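Local coordinates for protein peptidoglycan-N-acetylmuramic acid deacetylase PdaC (Bacillus subtilis subsp. subtilis str. 168, PDB 6H8N) that removes the acetyl group from N-acetylmuramic acid residues of peptidoglycan, conferring resistance to lysozyme, and also deacetylates short chitin oligomers, at residues A[23-35]-A[163-177]. The protein carries 1 engineered substitution. Residues are numbered along the deposited sequence; the frame is centred on the assembly and turned at random.
Sequences ATTNQILDSLKKY and RTSADAADEIIKKLT
Two neighbouring parallel helices on the outside of the C-terminal NodB deacetylase domain of PdaC, a distorted beta/alpha barrel in this family, meet where Tyr-35 and Ile-173 pack as reciprocal knobs into holes. The axes of 23-35 and 163-177 lie 9.0 Å apart at only 3°, so the seam runs the whole length of both segments. Ile-173 sits among Ile-28, Ser-31, Leu-32 and Tyr-35, its CD1 3.7 Å from Leu-32 CD2, while its CG2 branch, anti to the backbone N, meets Tyr-35 CD2 at 3.6 Å. The tyrosine ring fills the hole between Asp-170, Ile-173, Lys-174 and Thr-177. Lys-174 CA stands over the centre of one ring face in a CH-pi contact, and Lys-34 CG covers the other. The Lys-174 chain then runs past the phenol and bends at its last torsion (chi4 65°), which brings NZ within 3.0 Å of Tyr-35 OH as a donor.

Midway, Ser-31 OG donates to the anti lone pair of Asp-170 OD1 (2.6 Å) and also accepts from a water that bridges to Ala-166 O. Near the N-terminal end, Gln-27 reaches across fully extended. Its NE2 gives a nearly straight bond to Asp-167 OD1 (2.9 Å, 165°), and its OE1 takes weak, bent bonds from both NH1 and NH2 of Arg-163, whose guanidinium is nearly coplanar with the amide. A salt bridge from Arg-163 to Asp-167 closes this network.

Beneath it, Ile-28 CG1 rests on Ala-166 and Ala-169. The inner side of the seam lies on strand 11-17, with Ile-28 and Ala-169 against Phe-16 and Ile-173 against Leu-14; helices 52-60 and 139-149 flank the pair through Leu-29 and Ala-168, respectively.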
loop_
_atom_site.group_PDB
_atom_site.type_symbol
_atom_site.label_atom_id
_atom_site.label_comp_id
_atom_site.label_asym_id
_atom_site.label_seq_id
_atom_site.Cartn_x
_atom_site.Cartn_y
_atom_site.Cartn_z
ATOM N N ALA A 23 7.278 2.972 -15.569
ATOM C CA ALA A 23 8.350 3.944 -15.449
ATOM C C ALA A 23 8.552 4.377 -14.007
ATOM O O ALA A 23 9.690 4.601 -13.576
ATOM C CB ALA A 23 8.069 5.147 -16.343
ATOM N N THR A 24 7.471 4.513 -13.242
ATOM C CA THR A 24 7.577 4.956 -11.859
ATOM C C THR A 24 7.571 3.783 -10.882
ATOM O O THR A 24 8.411 3.729 -9.978
ATOM C CB THR A 24 6.450 5.940 -11.542
ATOM O OG1 THR A 24 5.199 5.371 -11.933
ATOM C CG2 THR A 24 6.638 7.232 -12.307
ATOM N N THR A 25 6.677 2.810 -11.072
ATOM C CA THR A 25 6.625 1.656 -10.186
ATOM C C THR A 25 7.927 0.877 -10.194
ATOM O O THR A 25 8.393 0.436 -9.139
ATOM C CB THR A 25 5.453 0.753 -10.572
ATOM O OG1 THR A 25 4.249 1.530 -10.638
ATOM C CG2 THR A 25 5.292 -0.392 -9.574
ATOM N N ASN A 26 8.547 0.692 -11.370
ATOM C CA ASN A 26 9.800 -0.070 -11.402
ATOM C C ASN A 26 10.918 0.639 -10.645
ATOM O O ASN A 26 11.773 -0.007 -10.034
ATOM C CB ASN A 26 10.259 -0.349 -12.829
ATOM C CG ASN A 26 9.471 -1.441 -13.496
ATOM O OD1 ASN A 26 9.017 -2.395 -12.852
ATOM N ND2 ASN A 26 9.362 -1.351 -14.807
ATOM N N GLN A 27 10.950 1.968 -10.714
ATOM C CA GLN A 27 11.947 2.718 -9.963
ATOM C C GLN A 27 11.757 2.516 -8.463
ATOM O O GLN A 27 12.727 2.307 -7.727
ATOM C CB GLN A 27 11.830 4.195 -10.347
ATOM C CG GLN A 27 12.895 5.068 -9.763
ATOM C CD GLN A 27 12.649 6.542 -10.019
ATOM O OE1 GLN A 27 12.257 6.948 -11.112
ATOM N NE2 GLN A 27 12.893 7.340 -9.013
ATOM N N ILE A 28 10.500 2.529 -7.997
ATOM C CA ILE A 28 10.215 2.311 -6.586
ATOM C C ILE A 28 10.590 0.892 -6.182
ATOM O O ILE A 28 11.195 0.671 -5.128
ATOM C CB ILE A 28 8.737 2.629 -6.310
ATOM C CG1 ILE A 28 8.487 4.137 -6.486
ATOM C CG2 ILE A 28 8.309 2.158 -4.917
ATOM C CD1 ILE A 28 7.036 4.514 -6.641
ATOM N N LEU A 29 10.250 -0.091 -7.018
ATOM C CA LEU A 29 10.638 -1.471 -6.744
ATOM C C LEU A 29 12.153 -1.602 -6.666
ATOM O O LEU A 29 12.670 -2.320 -5.812
ATOM C CB LEU A 29 10.075 -2.412 -7.805
ATOM C CG LEU A 29 8.557 -2.590 -7.751
ATOM C CD1 LEU A 29 8.059 -3.277 -9.007
ATOM C CD2 LEU A 29 8.140 -3.384 -6.519
ATOM N N ASP A 30 12.878 -0.889 -7.537
ATOM C CA ASP A 30 14.342 -0.889 -7.486
ATOM C C ASP A 30 14.837 -0.340 -6.156
ATOM O O ASP A 30 15.765 -0.894 -5.558
ATOM C CB ASP A 30 14.933 -0.037 -8.610
ATOM C CG ASP A 30 14.824 -0.664 -9.986
ATOM O OD1 ASP A 30 14.479 -1.849 -10.125
ATOM O OD2 ASP A 30 15.129 0.072 -10.957
ATOM N N SER A 31 14.255 0.771 -5.701
ATOM C CA SER A 31 14.667 1.384 -4.441
ATOM C C SER A 31 14.416 0.435 -3.279
ATOM O O SER A 31 15.255 0.282 -2.389
ATOM C CB SER A 31 13.895 2.685 -4.205
ATOM O OG SER A 31 14.097 3.655 -5.207
ATOM N N LEU A 32 13.231 -0.181 -3.240
ATOM C CA LEU A 32 12.926 -1.122 -2.172
ATOM C C LEU A 32 13.920 -2.271 -2.163
ATOM O O LEU A 32 14.417 -2.664 -1.103
ATOM C CB LEU A 32 11.498 -1.652 -2.328
ATOM C CG LEU A 32 10.393 -0.632 -2.078
ATOM C CD1 LEU A 32 9.056 -1.146 -2.620
ATOM C CD2 LEU A 32 10.282 -0.312 -0.585
ATOM N N LYS A 33 14.228 -2.817 -3.340
ATOM C CA LYS A 33 15.161 -3.927 -3.413
ATOM C C LYS A 33 16.551 -3.506 -2.947
ATOM O O LYS A 33 17.199 -4.233 -2.181
ATOM C CB LYS A 33 15.176 -4.474 -4.841
ATOM C CG LYS A 33 16.133 -5.628 -5.052
ATOM C CD LYS A 33 15.805 -6.401 -6.336
ATOM C CE LYS A 33 15.727 -5.528 -7.572
ATOM N NZ LYS A 33 15.386 -6.336 -8.807
ATOM N N LYS A 34 17.003 -2.320 -3.367
ATOM C CA LYS A 34 18.337 -1.832 -3.005
ATOM C C LYS A 34 18.472 -1.687 -1.500
ATOM O O LYS A 34 19.502 -2.052 -0.920
ATOM C CB LYS A 34 18.579 -0.488 -3.685
ATOM C CG LYS A 34 19.899 0.211 -3.287
ATOM C CD LYS A 34 20.022 1.556 -3.996
ATOM C CE LYS A 34 21.158 2.406 -3.452
ATOM N NZ LYS A 34 21.258 3.731 -4.160
ATOM N N TYR A 35 17.445 -1.150 -0.847
ATOM C CA TYR A 35 17.493 -0.894 0.582
ATOM C C TYR A 35 16.902 -2.026 1.411
ATOM O O TYR A 35 16.782 -1.892 2.629
ATOM C CB TYR A 35 16.840 0.458 0.895
ATOM C CG TYR A 35 17.657 1.609 0.365
ATOM C CD1 TYR A 35 18.875 1.943 0.948
ATOM C CD2 TYR A 35 17.231 2.346 -0.731
ATOM C CE1 TYR A 35 19.635 2.993 0.454
ATOM C CE2 TYR A 35 17.989 3.404 -1.235
ATOM C CZ TYR A 35 19.187 3.718 -0.633
ATOM O OH TYR A 35 19.946 4.760 -1.126
ATOM N N ARG A 163 6.387 11.005 -11.606
ATOM C CA ARG A 163 7.841 11.024 -11.508
ATOM C C ARG A 163 8.308 11.598 -10.173
ATOM O O ARG A 163 9.233 11.057 -9.550
ATOM C CB ARG A 163 8.412 11.822 -12.679
ATOM C CG ARG A 163 9.921 12.014 -12.651
ATOM C CD ARG A 163 10.622 11.177 -13.714
ATOM N NE ARG A 163 10.246 9.764 -13.659
ATOM C CZ ARG A 163 10.598 8.929 -12.684
ATOM N NH1 ARG A 163 10.219 7.653 -12.721
ATOM N NH2 ARG A 163 11.323 9.366 -11.666
ATOM N N THR A 164 7.715 12.710 -9.730
ATOM C CA THR A 164 8.124 13.314 -8.467
ATOM C C THR A 164 7.842 12.393 -7.292
ATOM O O THR A 164 8.555 12.441 -6.287
ATOM C CB THR A 164 7.473 14.692 -8.257
ATOM O OG1 THR A 164 6.103 14.665 -8.662
ATOM C CG2 THR A 164 8.187 15.766 -9.060
ATOM N N SER A 165 6.791 11.581 -7.376
ATOM C CA SER A 165 6.480 10.618 -6.322
ATOM C C SER A 165 7.500 9.491 -6.283
ATOM O O SER A 165 7.912 9.067 -5.203
ATOM C CB SER A 165 5.072 10.064 -6.530
ATOM O OG SER A 165 4.124 11.081 -6.331
ATOM N N ALA A 166 7.908 8.974 -7.436
ATOM C CA ALA A 166 8.920 7.926 -7.441
ATOM C C ALA A 166 10.249 8.460 -6.928
ATOM O O ALA A 166 10.944 7.798 -6.152
ATOM C CB ALA A 166 9.073 7.346 -8.843
ATOM N N ASP A 167 10.634 9.650 -7.371
ATOM C CA ASP A 167 11.874 10.249 -6.875
ATOM C C ASP A 167 11.808 10.493 -5.373
ATOM O O ASP A 167 12.754 10.184 -4.641
ATOM C CB ASP A 167 12.179 11.549 -7.626
ATOM C CG ASP A 167 12.584 11.308 -9.070
ATOM O OD1 ASP A 167 13.004 10.186 -9.421
ATOM O OD2 ASP A 167 12.493 12.271 -9.866
ATOM N N ALA A 168 10.693 11.037 -4.891
ATOM C CA ALA A 168 10.518 11.226 -3.458
ATOM C C ALA A 168 10.582 9.898 -2.719
ATOM O O ALA A 168 11.198 9.807 -1.652
ATOM C CB ALA A 168 9.200 11.944 -3.171
ATOM N N ALA A 169 9.931 8.867 -3.264
ATOM C CA ALA A 169 9.916 7.568 -2.598
ATOM C C ALA A 169 11.319 7.010 -2.435
ATOM O O ALA A 169 11.623 6.397 -1.409
ATOM C CB ALA A 169 9.041 6.582 -3.374
ATOM N N ASP A 170 12.187 7.177 -3.435
ATOM C CA ASP A 170 13.561 6.699 -3.273
ATOM C C ASP A 170 14.233 7.349 -2.077
ATOM O O ASP A 170 14.881 6.667 -1.271
ATOM C CB ASP A 170 14.382 6.959 -4.531
ATOM C CG ASP A 170 15.820 6.470 -4.384
ATOM O OD1 ASP A 170 16.056 5.252 -4.458
ATOM O OD2 ASP A 170 16.728 7.307 -4.151
ATOM N N GLU A 171 14.116 8.673 -1.958
ATOM C CA GLU A 171 14.738 9.388 -0.856
ATOM C C GLU A 171 14.104 9.007 0.477
ATOM O O GLU A 171 14.809 8.855 1.483
ATOM C CB GLU A 171 14.662 10.897 -1.112
ATOM C CG GLU A 171 15.267 11.717 -0.006
ATOM C CD GLU A 171 15.497 13.162 -0.349
ATOM O OE1 GLU A 171 15.331 13.546 -1.514
ATOM O OE2 GLU A 171 15.833 13.906 0.588
ATOM N N ILE A 172 12.778 8.842 0.510
ATOM C CA ILE A 172 12.091 8.423 1.733
ATOM C C ILE A 172 12.559 7.041 2.161
ATOM O O ILE A 172 12.822 6.793 3.339
ATOM C CB ILE A 172 10.568 8.489 1.525
ATOM C CG1 ILE A 172 10.104 9.953 1.444
ATOM C CG2 ILE A 172 9.821 7.709 2.603
ATOM C CD1 ILE A 172 8.783 10.101 0.759
ATOM N N ILE A 173 12.631 6.117 1.214
ATOM C CA ILE A 173 13.091 4.764 1.523
ATOM C C ILE A 173 14.500 4.803 2.101
ATOM O O ILE A 173 14.801 4.157 3.111
ATOM C CB ILE A 173 13.004 3.881 0.273
ATOM C CG1 ILE A 173 11.534 3.591 -0.072
ATOM C CG2 ILE A 173 13.800 2.572 0.468
ATOM C CD1 ILE A 173 11.316 3.114 -1.489
ATOM N N LYS A 174 15.387 5.581 1.480
ATOM C CA LYS A 174 16.755 5.689 1.988
ATOM C C LYS A 174 16.781 6.270 3.398
ATOM O O LYS A 174 17.448 5.739 4.296
ATOM C CB LYS A 174 17.591 6.554 1.065
ATOM C CG LYS A 174 19.039 6.654 1.533
ATOM C CD LYS A 174 19.856 7.615 0.694
ATOM C CE LYS A 174 21.348 7.514 1.011
ATOM N NZ LYS A 174 21.904 6.172 0.644
ATOM N N LYS A 175 16.089 7.378 3.606
ATOM C CA LYS A 175 16.151 8.046 4.902
ATOM C C LYS A 175 15.520 7.211 6.009
ATOM O O LYS A 175 16.046 7.153 7.121
ATOM C CB LYS A 175 15.538 9.441 4.811
ATOM C CG LYS A 175 16.396 10.382 4.002
ATOM C CD LYS A 175 15.879 11.791 4.019
ATOM C CE LYS A 175 16.961 12.740 3.512
ATOM N NZ LYS A 175 16.459 14.100 3.328
ATOM N N LEU A 176 14.388 6.564 5.734
ATOM C CA LEU A 176 13.789 5.701 6.750
ATOM C C LEU A 176 14.680 4.504 7.052
ATOM O O LEU A 176 14.818 4.112 8.221
ATOM C CB LEU A 176 12.397 5.236 6.324
ATOM C CG LEU A 176 11.331 6.322 6.228
ATOM C CD1 LEU A 176 10.097 5.736 5.532
ATOM C CD2 LEU A 176 10.987 6.883 7.607
ATOM N N THR A 177 15.300 3.927 6.025
ATOM C CA THR A 177 16.234 2.832 6.250
ATOM C C THR A 177 17.417 3.310 7.086
ATOM O O THR A 177 17.827 2.628 8.035
ATOM C CB THR A 177 16.673 2.237 4.906
ATOM O OG1 THR A 177 15.520 1.755 4.208
ATOM C CG2 THR A 177 17.637 1.084 5.115
HETATM O O HOH W 1 12.018 5.201 -6.522
HETATM O O HOH W 2 18.467 4.366 -5.326
HETATM O O HOH W 3 19.152 6.315 -3.195
HETATM O O HOH W 4 14.554 -0.851 3.953
#